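Local structure of actinorhodin polyketide putative beta-ketoacyl synthase 2 (Streptomyces coelicolor A3, 1TQY) at residues T268-P273 / G401-A406; F303-G308 / L395-W400; G264-F269 / R286-D291; G280-I285 / G321-R326. The protein acts as the chain length factor of actinorhodin biosynthesis, probably working with a ketosynthase partner subunit to build the polyketide chain. All blocks are in the same frame, centred on the assembly; numbering follows the deposited sequence.

Contact 1 (T268-P273 / G401-A406); sequences TFDPAP and GFNSAA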
loop_
_atom_site.group_PDB
_atom_site.type_symbol
_atom_site.label_atom_id
_atom_site.label_comp_id
_atom_site.label_asym_id
_atom_site.label_seq_id
_atom_site.Cartn_x
_atom_site.Cartn_y
_atom_site.Cartn_z
ATOM N N THR B 268 -11.670 10.387 -0.496
ATOM C CA THR B 268 -12.251 10.820 0.777
ATOM C C THR B 268 -12.518 9.551 1.566
ATOM O O THR B 268 -12.352 8.450 1.044
ATOM C CB THR B 268 -13.596 11.585 0.618
ATOM O OG1 THR B 268 -14.579 10.717 0.043
ATOM C CG2 THR B 268 -13.431 12.831 -0.255
ATOM N N PHE B 269 -12.902 9.696 2.828
ATOM C CA PHE B 269 -13.185 8.537 3.665
ATOM C C PHE B 269 -14.467 8.798 4.455
ATOM O O PHE B 269 -14.616 9.858 5.052
ATOM C CB PHE B 269 -12.021 8.275 4.627
ATOM C CG PHE B 269 -12.110 6.948 5.326
ATOM C CD1 PHE B 269 -12.018 5.763 4.601
ATOM C CD2 PHE B 269 -12.327 6.876 6.693
ATOM C CE1 PHE B 269 -12.143 4.516 5.230
ATOM C CE2 PHE B 269 -12.455 5.635 7.342
ATOM C CZ PHE B 269 -12.362 4.455 6.607
ATOM N N ASP B 270 -15.392 7.844 4.456
ATOM C CA ASP B 270 -16.656 8.032 5.173
ATOM C C ASP B 270 -16.478 8.100 6.685
ATOM O O ASP B 270 -15.509 7.577 7.228
ATOM C CB ASP B 270 -17.637 6.891 4.872
ATOM C CG ASP B 270 -18.061 6.836 3.416
ATOM O OD1 ASP B 270 -17.914 7.838 2.689
ATOM O OD2 ASP B 270 -18.566 5.779 3.000
ATOM N N PRO B 271 -17.411 8.770 7.388
ATOM C CA PRO B 271 -17.315 8.858 8.846
ATOM C C PRO B 271 -17.560 7.480 9.460
ATOM O O PRO B 271 -18.259 6.630 8.887
ATOM C CB PRO B 271 -18.418 9.850 9.215
ATOM C CG PRO B 271 -19.410 9.668 8.119
ATOM C CD PRO B 271 -18.509 9.614 6.898
ATOM N N ALA B 272 -16.984 7.279 10.636
ATOM C CA ALA B 272 -17.102 6.025 11.361
ATOM C C ALA B 272 -18.535 5.501 11.408
ATOM O O ALA B 272 -19.490 6.271 11.359
ATOM C CB ALA B 272 -16.577 6.209 12.772
ATOM N N PRO B 273 -18.698 4.172 11.485
ATOM C CA PRO B 273 -20.032 3.571 11.544
ATOM C C PRO B 273 -20.780 4.046 12.790
ATOM O O PRO B 273 -20.217 4.088 13.886
ATOM C CB PRO B 273 -19.732 2.073 11.579
ATOM C CG PRO B 273 -18.468 1.970 10.761
ATOM C CD PRO B 273 -17.663 3.140 11.300
ATOM N N GLY B 401 -15.540 2.323 3.833
ATOM C CA GLY B 401 -15.688 3.746 3.576
ATOM C C GLY B 401 -14.789 4.486 2.606
ATOM O O GLY B 401 -14.915 5.704 2.482
ATOM N N PHE B 402 -13.889 3.786 1.922
ATOM C CA PHE B 402 -12.990 4.439 0.973
ATOM C C PHE B 402 -13.705 4.906 -0.296
ATOM O O PHE B 402 -14.414 4.130 -0.943
ATOM C CB PHE B 402 -11.847 3.494 0.577
ATOM C CG PHE B 402 -10.991 3.044 1.729
ATOM C CD1 PHE B 402 -11.323 1.912 2.465
ATOM C CD2 PHE B 402 -9.804 3.709 2.022
ATOM C CE1 PHE B 402 -10.476 1.445 3.480
ATOM C CE2 PHE B 402 -8.950 3.253 3.032
ATOM C CZ PHE B 402 -9.285 2.119 3.758
ATOM N N ASN B 403 -13.509 6.175 -0.638
ATOM C CA ASN B 403 -14.107 6.777 -1.822
ATOM C C ASN B 403 -13.037 7.276 -2.762
ATOM O O ASN B 403 -12.030 7.827 -2.324
ATOM C CB ASN B 403 -14.987 7.964 -1.440
ATOM C CG ASN B 403 -16.136 7.564 -0.575
ATOM O OD1 ASN B 403 -16.952 6.742 -0.965
ATOM N ND2 ASN B 403 -16.201 8.130 0.617
ATOM N N SER B 404 -13.265 7.100 -4.055
ATOM C CA SER B 404 -12.299 7.544 -5.033
ATOM C C SER B 404 -12.993 7.950 -6.322
ATOM O O SER B 404 -13.857 7.236 -6.838
ATOM C CB SER B 404 -11.293 6.422 -5.292
ATOM O OG SER B 404 -10.244 6.868 -6.113
ATOM N N ALA B 405 -12.613 9.114 -6.832
ATOM C CA ALA B 405 -13.196 9.632 -8.055
ATOM C C ALA B 405 -12.103 10.104 -9.005
ATOM O O ALA B 405 -11.069 10.614 -8.572
ATOM C CB ALA B 405 -14.145 10.771 -7.734
ATOM N N ALA B 406 -12.342 9.938 -10.300
ATOM C CA ALA B 406 -11.369 10.326 -11.305
ATOM C C ALA B 406 -12.075 10.873 -12.530
ATOM O O ALA B 406 -13.023 10.273 -13.034
ATOM C CB ALA B 406 -10.522 9.130 -11.691
HETATM O O HOH W 1 -18.943 5.338 0.526
#
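Thr-268 and Asn-403 form an antiparallel hydrogen-bonded pair, with Asn-403 N 3.1 Å from Thr-268 O, and Phe-269 beside Phe-402 makes the next, non-hydrogen-bonded pair. Beyond the end of strand 260-269, Asp-270 N still bonds Gly-401 O at 3.0 Å; a G1 beta bulge places Gly-401 and Phe-402 together opposite Gly-398. The Asn-403 amide holds two partners. One N-H of ND2 runs in the amide plane to Asp-270 OD1, 2.7 Å away, meeting it from above the carboxylate. The other reaches Thr-268 OG1 at 3.1 Å along a bent path (137° at the hydrogen), OG1 lying between the backbone N and carbonyl carbon (chi1 63°). A water connects Asn-403 OD1 with Asp-270 OD2. On the other face of the sheet from Thr-268 and Asn-403, Phe-269 presents its edge in a T-shaped stack, CE1 standing 3.7 Å above the centre of the Phe-402 ring. The Phe-269 ring also meets an aromatic side chain of the neighbouring subunit at the subunit interface. Thr-268 OG1 and Asp-270 OD1 also bond Gly-280 O and N, respectively. These shared polar atoms imply that the strand end, the bulge and the start of helix 281-292 are fixed together.

Contact 2 (F303-G308 / L395-W400); sequences FADGAG and LARGRW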
loop_
_atom_site.group_PDB
_atom_site.type_symbol
_atom_site.label_atom_id
_atom_site.label_comp_id
_atom_site.label_asym_id
_atom_site.label_seq_id
_atom_site.Cartn_x
_atom_site.Cartn_y
_atom_site.Cartn_z
ATOM N N PHE B 303 -19.118 6.473 -14.753
ATOM C CA PHE B 303 -18.866 5.050 -14.581
ATOM C C PHE B 303 -18.938 4.820 -13.086
ATOM O O PHE B 303 -17.967 5.028 -12.366
ATOM C CB PHE B 303 -17.487 4.673 -15.113
ATOM C CG PHE B 303 -17.462 4.472 -16.587
ATOM C CD1 PHE B 303 -17.622 5.550 -17.444
ATOM C CD2 PHE B 303 -17.328 3.195 -17.121
ATOM C CE1 PHE B 303 -17.659 5.360 -18.821
ATOM C CE2 PHE B 303 -17.365 2.992 -18.498
ATOM C CZ PHE B 303 -17.531 4.075 -19.352
ATOM N N ALA B 304 -20.114 4.403 -12.633
ATOM C CA ALA B 304 -20.397 4.169 -11.220
ATOM C C ALA B 304 -19.666 2.985 -10.604
ATOM O O ALA B 304 -19.316 2.028 -11.295
ATOM C CB ALA B 304 -21.904 3.994 -11.040
ATOM N N ASP B 305 -19.451 3.052 -9.295
ATOM C CA ASP B 305 -18.780 1.975 -8.592
ATOM C C ASP B 305 -19.589 0.681 -8.782
ATOM O O ASP B 305 -19.016 -0.396 -8.961
ATOM C CB ASP B 305 -18.638 2.342 -7.106
ATOM C CG ASP B 305 -18.077 1.206 -6.264
ATOM O OD1 ASP B 305 -16.904 0.811 -6.465
ATOM O OD2 ASP B 305 -18.822 0.721 -5.395
ATOM N N GLY B 306 -20.918 0.788 -8.767
ATOM C CA GLY B 306 -21.765 -0.379 -8.972
ATOM C C GLY B 306 -21.578 -1.479 -7.953
ATOM O O GLY B 306 -21.176 -2.599 -8.291
ATOM N N ALA B 307 -21.890 -1.173 -6.699
ATOM C CA ALA B 307 -21.729 -2.134 -5.607
ATOM C C ALA B 307 -22.521 -3.434 -5.746
ATOM O O ALA B 307 -22.059 -4.490 -5.310
ATOM C CB ALA B 307 -22.074 -1.463 -4.285
ATOM N N GLY B 308 -23.711 -3.364 -6.338
ATOM C CA GLY B 308 -24.506 -4.570 -6.489
ATOM C C GLY B 308 -25.183 -4.978 -5.191
ATOM O O GLY B 308 -25.874 -5.996 -5.132
ATOM N N LEU B 395 -15.888 6.267 -10.699
ATOM C CA LEU B 395 -16.033 6.160 -9.247
ATOM C C LEU B 395 -15.675 4.780 -8.712
ATOM O O LEU B 395 -15.924 3.771 -9.367
ATOM C CB LEU B 395 -17.482 6.452 -8.867
ATOM C CG LEU B 395 -18.012 7.804 -9.332
ATOM C CD1 LEU B 395 -19.448 7.985 -8.885
ATOM C CD2 LEU B 395 -17.122 8.891 -8.760
ATOM N N ALA B 396 -15.117 4.731 -7.511
ATOM C CA ALA B 396 -14.782 3.447 -6.914
ATOM C C ALA B 396 -14.858 3.582 -5.411
ATOM O O ALA B 396 -14.501 4.619 -4.868
ATOM C CB ALA B 396 -13.373 3.016 -7.317
ATOM N N ARG B 397 -15.364 2.561 -4.729
ATOM C CA ARG B 397 -15.403 2.631 -3.276
ATOM C C ARG B 397 -14.736 1.401 -2.734
ATOM O O ARG B 397 -14.699 0.364 -3.385
ATOM C CB ARG B 397 -16.827 2.679 -2.732
ATOM C CG ARG B 397 -17.649 3.816 -3.255
ATOM C CD ARG B 397 -18.924 3.265 -3.846
ATOM N NE ARG B 397 -20.020 3.384 -2.909
ATOM C CZ ARG B 397 -21.234 2.871 -3.083
ATOM N NH1 ARG B 397 -21.547 2.173 -4.171
ATOM N NH2 ARG B 397 -22.142 3.094 -2.155
ATOM N N GLY B 398 -14.200 1.531 -1.534
ATOM C CA GLY B 398 -13.557 0.402 -0.906
ATOM C C GLY B 398 -14.261 0.130 0.402
ATOM O O GLY B 398 -14.719 1.051 1.076
ATOM N N ARG B 399 -14.354 -1.147 0.750
ATOM C CA ARG B 399 -14.983 -1.578 1.983
ATOM C C ARG B 399 -14.460 -0.773 3.174
ATOM O O ARG B 399 -13.260 -0.524 3.284
ATOM C CB ARG B 399 -14.694 -3.061 2.190
ATOM C CG ARG B 399 -15.165 -3.629 3.508
ATOM C CD ARG B 399 -14.672 -5.049 3.626
ATOM N NE ARG B 399 -15.099 -5.693 4.861
ATOM C CZ ARG B 399 -16.281 -6.266 5.039
ATOM N NH1 ARG B 399 -17.170 -6.280 4.059
ATOM N NH2 ARG B 399 -16.563 -6.835 6.200
ATOM N N TRP B 400 -15.381 -0.394 4.061
ATOM C CA TRP B 400 -15.113 0.392 5.269
ATOM C C TRP B 400 -15.162 1.902 5.039
ATOM O O TRP B 400 -14.845 2.674 5.942
ATOM C CB TRP B 400 -13.781 -0.009 5.932
ATOM C CG TRP B 400 -13.852 -1.363 6.555
ATOM C CD1 TRP B 400 -13.005 -2.412 6.334
ATOM C CD2 TRP B 400 -14.881 -1.855 7.429
ATOM N NE1 TRP B 400 -13.449 -3.527 7.007
ATOM C CE2 TRP B 400 -14.598 -3.215 7.685
ATOM C CE3 TRP B 400 -16.019 -1.279 8.016
ATOM C CZ2 TRP B 400 -15.408 -4.014 8.503
ATOM C CZ3 TRP B 400 -16.830 -2.073 8.836
ATOM C CH2 TRP B 400 -16.520 -3.428 9.067
HETATM O O HOH W 2 -23.167 1.047 -6.032
#
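Asp-305 meets Arg-397 where, in this thiolase-like fold, the loop leaving strand 301-303 passes along the parallel neighbouring strand 391-398. The parallel pairing closes with Leu-395 N bonded to Phe-303 O at 2.9 Å, and the aspartate side chain then takes over. Its CG is anti to the backbone N (chi1 174°), on the side of strand 391-398, and from there Asp-305 OD1 accepts the Arg-397 N-H at 2.9 Å, from well above the carboxylate plane. OD1 also forms a salt bridge with Arg-340. The arginine chain bends at its second and third side-chain torsions, and Arg-397 CD lies 3.0 Å from Asp-305 OD2. Its guanidinium stands almost perpendicular to the carboxylate, the planes 81° apart. The resulting salt bridge, Arg-397 NH1 to Asp-305 OD2 at 3.3 Å, is weak as a hydrogen bond; NH2 has a firmer partner in Leu-312 O of helix 310-324. Ala-307 approaches the same end of the arginine, its CB 3.7 Å from Arg-397 NH1, and a water in the guanidinium plane accepts from Ala-307 N and, weakly, from NH1.

Contact 3 (G264-F269 / R286-D291); sequences GCASTF and RLALND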
loop_
_atom_site.group_PDB
_atom_site.type_symbol
_atom_site.label_atom_id
_atom_site.label_comp_id
_atom_site.label_asym_id
_atom_site.label_seq_id
_atom_site.Cartn_x
_atom_site.Cartn_y
_atom_site.Cartn_z
ATOM N N GLY B 264 -8.536 14.998 -13.272
ATOM C CA GLY B 264 -8.556 15.216 -11.836
ATOM C C GLY B 264 -8.748 13.928 -11.061
ATOM O O GLY B 264 -9.220 12.925 -11.610
ATOM N N CYS B 265 -8.381 13.961 -9.780
ATOM C CA CYS B 265 -8.488 12.804 -8.883
ATOM C C CYS B 265 -8.807 13.266 -7.469
ATOM O O CYS B 265 -8.472 14.384 -7.089
ATOM C CB CYS B 265 -7.162 12.044 -8.821
ATOM S SG CYS B 265 -6.412 11.684 -10.421
ATOM N N ALA B 266 -9.428 12.393 -6.685
ATOM C CA ALA B 266 -9.755 12.718 -5.303
ATOM C C ALA B 266 -10.136 11.487 -4.485
ATOM O O ALA B 266 -10.779 10.563 -4.996
ATOM C CB ALA B 266 -10.885 13.735 -5.259
ATOM N N SER B 267 -9.739 11.494 -3.214
ATOM C CA SER B 267 -10.025 10.401 -2.289
ATOM C C SER B 267 -10.581 10.968 -0.990
ATOM O O SER B 267 -10.038 11.931 -0.450
ATOM C CB SER B 267 -8.751 9.616 -1.945
ATOM O OG SER B 267 -8.193 8.999 -3.087
ATOM N N THR B 268 -11.670 10.387 -0.496
ATOM C CA THR B 268 -12.251 10.820 0.777
ATOM C C THR B 268 -12.518 9.551 1.566
ATOM O O THR B 268 -12.352 8.450 1.044
ATOM C CB THR B 268 -13.596 11.585 0.618
ATOM O OG1 THR B 268 -14.579 10.717 0.043
ATOM C CG2 THR B 268 -13.431 12.831 -0.255
ATOM N N PHE B 269 -12.902 9.696 2.828
ATOM C CA PHE B 269 -13.185 8.537 3.665
ATOM C C PHE B 269 -14.467 8.798 4.455
ATOM O O PHE B 269 -14.616 9.858 5.052
ATOM C CB PHE B 269 -12.021 8.275 4.627
ATOM C CG PHE B 269 -12.110 6.948 5.326
ATOM C CD1 PHE B 269 -12.018 5.763 4.601
ATOM C CD2 PHE B 269 -12.327 6.876 6.693
ATOM C CE1 PHE B 269 -12.143 4.516 5.230
ATOM C CE2 PHE B 269 -12.455 5.635 7.342
ATOM C CZ PHE B 269 -12.362 4.455 6.607
ATOM N N ARG B 286 -17.011 15.998 -6.209
ATOM C CA ARG B 286 -16.827 17.437 -6.375
ATOM C C ARG B 286 -15.364 17.845 -6.252
ATOM O O ARG B 286 -14.931 18.822 -6.865
ATOM C CB ARG B 286 -17.648 18.213 -5.349
ATOM C CG ARG B 286 -19.128 18.059 -5.490
ATOM C CD ARG B 286 -19.851 18.760 -4.351
ATOM N NE ARG B 286 -21.286 18.558 -4.479
ATOM C CZ ARG B 286 -22.052 19.181 -5.369
ATOM N NH1 ARG B 286 -21.521 20.067 -6.207
ATOM N NH2 ARG B 286 -23.344 18.888 -5.440
ATOM N N LEU B 287 -14.608 17.108 -5.447
ATOM C CA LEU B 287 -13.191 17.407 -5.278
ATOM C C LEU B 287 -12.485 17.080 -6.591
ATOM O O LEU B 287 -11.682 17.864 -7.092
ATOM C CB LEU B 287 -12.599 16.576 -4.138
ATOM C CG LEU B 287 -12.186 17.303 -2.855
ATOM C CD1 LEU B 287 -13.046 18.524 -2.617
ATOM C CD2 LEU B 287 -12.250 16.329 -1.684
ATOM N N ALA B 288 -12.806 15.922 -7.153
ATOM C CA ALA B 288 -12.202 15.504 -8.409
ATOM C C ALA B 288 -12.551 16.475 -9.538
ATOM O O ALA B 288 -11.702 16.784 -10.374
ATOM C CB ALA B 288 -12.653 14.076 -8.769
ATOM N N LEU B 289 -13.793 16.949 -9.579
ATOM C CA LEU B 289 -14.203 17.887 -10.628
ATOM C C LEU B 289 -13.461 19.213 -10.527
ATOM O O LEU B 289 -13.125 19.812 -11.549
ATOM C CB LEU B 289 -15.710 18.136 -10.561
ATOM C CG LEU B 289 -16.607 16.996 -11.037
ATOM C CD1 LEU B 289 -18.065 17.399 -10.856
ATOM C CD2 LEU B 289 -16.320 16.684 -12.502
ATOM N N ASN B 290 -13.210 19.667 -9.300
ATOM C CA ASN B 290 -12.492 20.925 -9.071
ATOM C C ASN B 290 -11.042 20.829 -9.509
ATOM O O ASN B 290 -10.483 21.761 -10.091
ATOM C CB ASN B 290 -12.495 21.298 -7.590
ATOM C CG ASN B 290 -13.792 21.911 -7.146
ATOM O OD1 ASN B 290 -14.293 22.852 -7.769
ATOM N ND2 ASN B 290 -14.347 21.394 -6.052
ATOM N N ASP B 291 -10.433 19.699 -9.181
ATOM C CA ASP B 291 -9.050 19.438 -9.522
ATOM C C ASP B 291 -8.930 19.516 -11.042
ATOM O O ASP B 291 -7.961 20.051 -11.572
ATOM C CB ASP B 291 -8.670 18.050 -8.992
ATOM C CG ASP B 291 -7.212 17.711 -9.207
ATOM O OD1 ASP B 291 -6.383 18.640 -9.280
ATOM O OD2 ASP B 291 -6.899 16.503 -9.281
#
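Gly-264 lies against the last turn of helix 281-292, its CA 3.3 Å from Asp-291 OD2 and 3.8 Å from Ala-288 O. Having no side chain, it lets the helix come close: its CA and that of Asp-291 are 4.8 Å apart. Cys-265 turns its CB away from the helix but gives its backbone N-H to Asp-291 OD2, 3.0 Å away and fairly straight at 159°. Asp-291 has CG anti to its backbone N (chi1 -176°), and OD2 receives the bond on its anti lone pair. The same oxygen forms a salt bridge with Arg-180, so one acceptor ties the strand N-H and a third part of the chain to the helix. Ala-266 faces the helix, and its CB rests on the helix backbone where Leu-287 passes into Ala-288, 3.5 Å from both Leu-287 CB and Ala-288 N. With small residues on both sides, over 264-269 and 286-291 the axes approach to 5.9 Å and run roughly antiparallel (151°), as for a connecting helix laid over the sheet of the layered thiolase fold. Ser-267 points to the other face, where its OG bonds Asp-174 of helix 171-185, so this strand has a helix on each side. At Thr-268 the methyl CG2, anti to the carbonyl carbon, comes to 4.0 Å from Leu-287 CD2, at the solvent-facing side of the contact; the two side chains cross obliquely.

Contact 4 (G280-I285 / G321-R326); sequences GLERAI and GRVFGR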
loop_
_atom_site.group_PDB
_atom_site.type_symbol
_atom_site.label_atom_id
_atom_site.label_comp_id
_atom_site.label_asym_id
_atom_site.label_seq_id
_atom_site.Cartn_x
_atom_site.Cartn_y
_atom_site.Cartn_z
ATOM N N GLY B 280 -18.902 10.128 2.150
ATOM C CA GLY B 280 -18.052 11.113 1.498
ATOM C C GLY B 280 -17.901 10.951 -0.008
ATOM O O GLY B 280 -17.009 11.555 -0.597
ATOM N N LEU B 281 -18.764 10.154 -0.639
ATOM C CA LEU B 281 -18.687 9.940 -2.085
ATOM C C LEU B 281 -18.984 11.221 -2.862
ATOM O O LEU B 281 -18.303 11.543 -3.851
ATOM C CB LEU B 281 -19.660 8.833 -2.525
ATOM C CG LEU B 281 -19.752 8.507 -4.028
ATOM C CD1 LEU B 281 -18.365 8.148 -4.542
ATOM C CD2 LEU B 281 -20.716 7.345 -4.275
ATOM N N GLU B 282 -20.005 11.953 -2.428
ATOM C CA GLU B 282 -20.366 13.198 -3.101
ATOM C C GLU B 282 -19.158 14.133 -3.033
ATOM O O GLU B 282 -18.737 14.686 -4.045
ATOM C CB GLU B 282 -21.581 13.854 -2.424
ATOM C CG GLU B 282 -22.056 15.144 -3.106
ATOM C CD GLU B 282 -23.120 15.884 -2.296
ATOM O OE1 GLU B 282 -23.505 17.003 -2.701
ATOM O OE2 GLU B 282 -23.566 15.344 -1.260
ATOM N N ARG B 283 -18.593 14.287 -1.841
ATOM C CA ARG B 283 -17.434 15.157 -1.679
ATOM C C ARG B 283 -16.280 14.769 -2.617
ATOM O O ARG B 283 -15.682 15.638 -3.255
ATOM C CB ARG B 283 -16.946 15.165 -0.221
ATOM C CG ARG B 283 -15.720 16.064 0.009
ATOM C CD ARG B 283 -15.458 16.380 1.489
ATOM N NE ARG B 283 -14.938 15.243 2.252
ATOM C CZ ARG B 283 -15.694 14.307 2.814
ATOM N NH1 ARG B 283 -17.017 14.371 2.706
ATOM N NH2 ARG B 283 -15.126 13.307 3.477
ATOM N N ALA B 284 -15.972 13.475 -2.707
ATOM C CA ALA B 284 -14.893 13.020 -3.582
ATOM C C ALA B 284 -15.155 13.466 -5.019
ATOM O O ALA B 284 -14.264 13.980 -5.698
ATOM C CB ALA B 284 -14.764 11.483 -3.526
ATOM N N ILE B 285 -16.386 13.274 -5.484
ATOM C CA ILE B 285 -16.739 13.669 -6.838
ATOM C C ILE B 285 -16.478 15.152 -7.083
ATOM O O ILE B 285 -15.799 15.524 -8.043
ATOM C CB ILE B 285 -18.212 13.408 -7.144
ATOM C CG1 ILE B 285 -18.495 11.906 -7.103
ATOM C CG2 ILE B 285 -18.547 14.005 -8.507
ATOM C CD1 ILE B 285 -19.963 11.573 -7.099
ATOM N N GLY B 321 -26.852 11.664 -7.913
ATOM C CA GLY B 321 -27.986 12.559 -8.104
ATOM C C GLY B 321 -27.755 13.950 -7.536
ATOM O O GLY B 321 -28.134 14.956 -8.141
ATOM N N ARG B 322 -27.130 14.006 -6.366
ATOM C CA ARG B 322 -26.848 15.279 -5.723
ATOM C C ARG B 322 -25.859 16.133 -6.510
ATOM O O ARG B 322 -25.908 17.361 -6.452
ATOM C CB ARG B 322 -26.339 15.041 -4.296
ATOM C CG ARG B 322 -27.414 14.444 -3.411
ATOM C CD ARG B 322 -26.929 14.043 -2.023
ATOM N NE ARG B 322 -28.059 13.577 -1.215
ATOM C CZ ARG B 322 -27.961 13.044 -0.004
ATOM N NH1 ARG B 322 -26.770 12.901 0.562
ATOM N NH2 ARG B 322 -29.056 12.634 0.627
ATOM N N VAL B 323 -24.974 15.499 -7.265
ATOM C CA VAL B 323 -24.010 16.273 -8.039
ATOM C C VAL B 323 -24.523 16.648 -9.433
ATOM O O VAL B 323 -24.410 17.802 -9.850
ATOM C CB VAL B 323 -22.665 15.515 -8.181
ATOM C CG1 VAL B 323 -21.691 16.316 -9.051
ATOM C CG2 VAL B 323 -22.070 15.274 -6.809
ATOM N N PHE B 324 -25.104 15.686 -10.137
ATOM C CA PHE B 324 -25.598 15.933 -11.483
ATOM C C PHE B 324 -27.123 16.008 -11.598
ATOM O O PHE B 324 -27.641 16.212 -12.697
ATOM C CB PHE B 324 -25.071 14.841 -12.422
ATOM C CG PHE B 324 -23.590 14.608 -12.306
ATOM C CD1 PHE B 324 -22.682 15.451 -12.938
ATOM C CD2 PHE B 324 -23.104 13.562 -11.534
ATOM C CE1 PHE B 324 -21.300 15.255 -12.798
ATOM C CE2 PHE B 324 -21.729 13.355 -11.386
ATOM C CZ PHE B 324 -20.826 14.202 -12.019
ATOM N N GLY B 325 -27.838 15.849 -10.484
ATOM C CA GLY B 325 -29.300 15.878 -10.521
ATOM C C GLY B 325 -29.809 14.491 -10.860
ATOM O O GLY B 325 -29.099 13.720 -11.506
ATOM N N ARG B 326 -31.017 14.140 -10.433
ATOM C CA ARG B 326 -31.524 12.802 -10.748
ATOM C C ARG B 326 -31.718 12.641 -12.261
ATOM O O ARG B 326 -32.194 13.558 -12.939
ATOM C CB ARG B 326 -32.807 12.527 -9.948
ATOM C CG ARG B 326 -32.511 12.311 -8.448
ATOM C CD ARG B 326 -33.753 12.427 -7.571
ATOM N NE ARG B 326 -34.789 11.469 -7.929
ATOM C CZ ARG B 326 -34.799 10.189 -7.568
ATOM N NH1 ARG B 326 -33.822 9.683 -6.826
ATOM N NH2 ARG B 326 -35.800 9.412 -7.943
#
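Glu-282 extends from the first turn of helix 281-292 across to Arg-322 and Val-323, in the last turn of helix 310-324. Its CB points at that helix but remains 4.6 Å from Val-323 CG2. CG, set anti to the backbone N (chi1 -178°), closes on the same methyl at 3.7 Å, the two side chains running past each other in opposite senses. From CG onward the chain is extended, and CD lies 3.9 Å from Arg-322 CB. At the tip the oxygens diverge. OE1 passes Arg-322 CB and makes its salt bridge within its own helix, to Arg-286 NE one turn on. OE2 comes to 3.7 Å from Arg-322 CD, at the edge of the guanidinium and near its plane, yet is still 4.4 Å from NH1, too far for a salt bridge. Any attraction between these two charges is therefore probably modest, and both residues also touch a crystal neighbour.

Further in from these charged groups, two helices of the C-terminal half of the ketosynthase fold meet through apolar groups. Ile-285, one turn after Glu-282, puts CG2 at 3.9 Å from Val-323 CG1 and 4.2 Å from Phe-324 CZ. It also rests on Leu-393 and Leu-395, so it touches both the end of helix 310-324 and strand 391-398. Val-323 CG1 is anti to its backbone N (chi1 177°), which directs it over the centre of the Phe-324 ring, 3.6 Å above the plane. Pro-296, from the loop after helix 281-292, packs on both Val-323 and Phe-324.

Along the chain, strand 260-269 comes first, then helix 281-292, the loop at 303-308, the end of helix 310-324, and finally strands 391-398 and 402-410. Contacts 1 and 3 both use strand 260-269 and share Thr-268 and Phe-269; contacts 3 and 4 use successive parts of helix 281-292. Contacts 1 and 2 meet through the neighbouring antiparallel strands 391-398 and 402-410, their centres about 10 Å apart. Contact 4 lies about 13 Å from both, centre to centre, its Ile-285 CG1 packing on Leu-395 CD2. Together the last two strands and helix 281-292 bring segments far apart in sequence into one region, which reaches the partner subunit at Phe-269 and Trp-400.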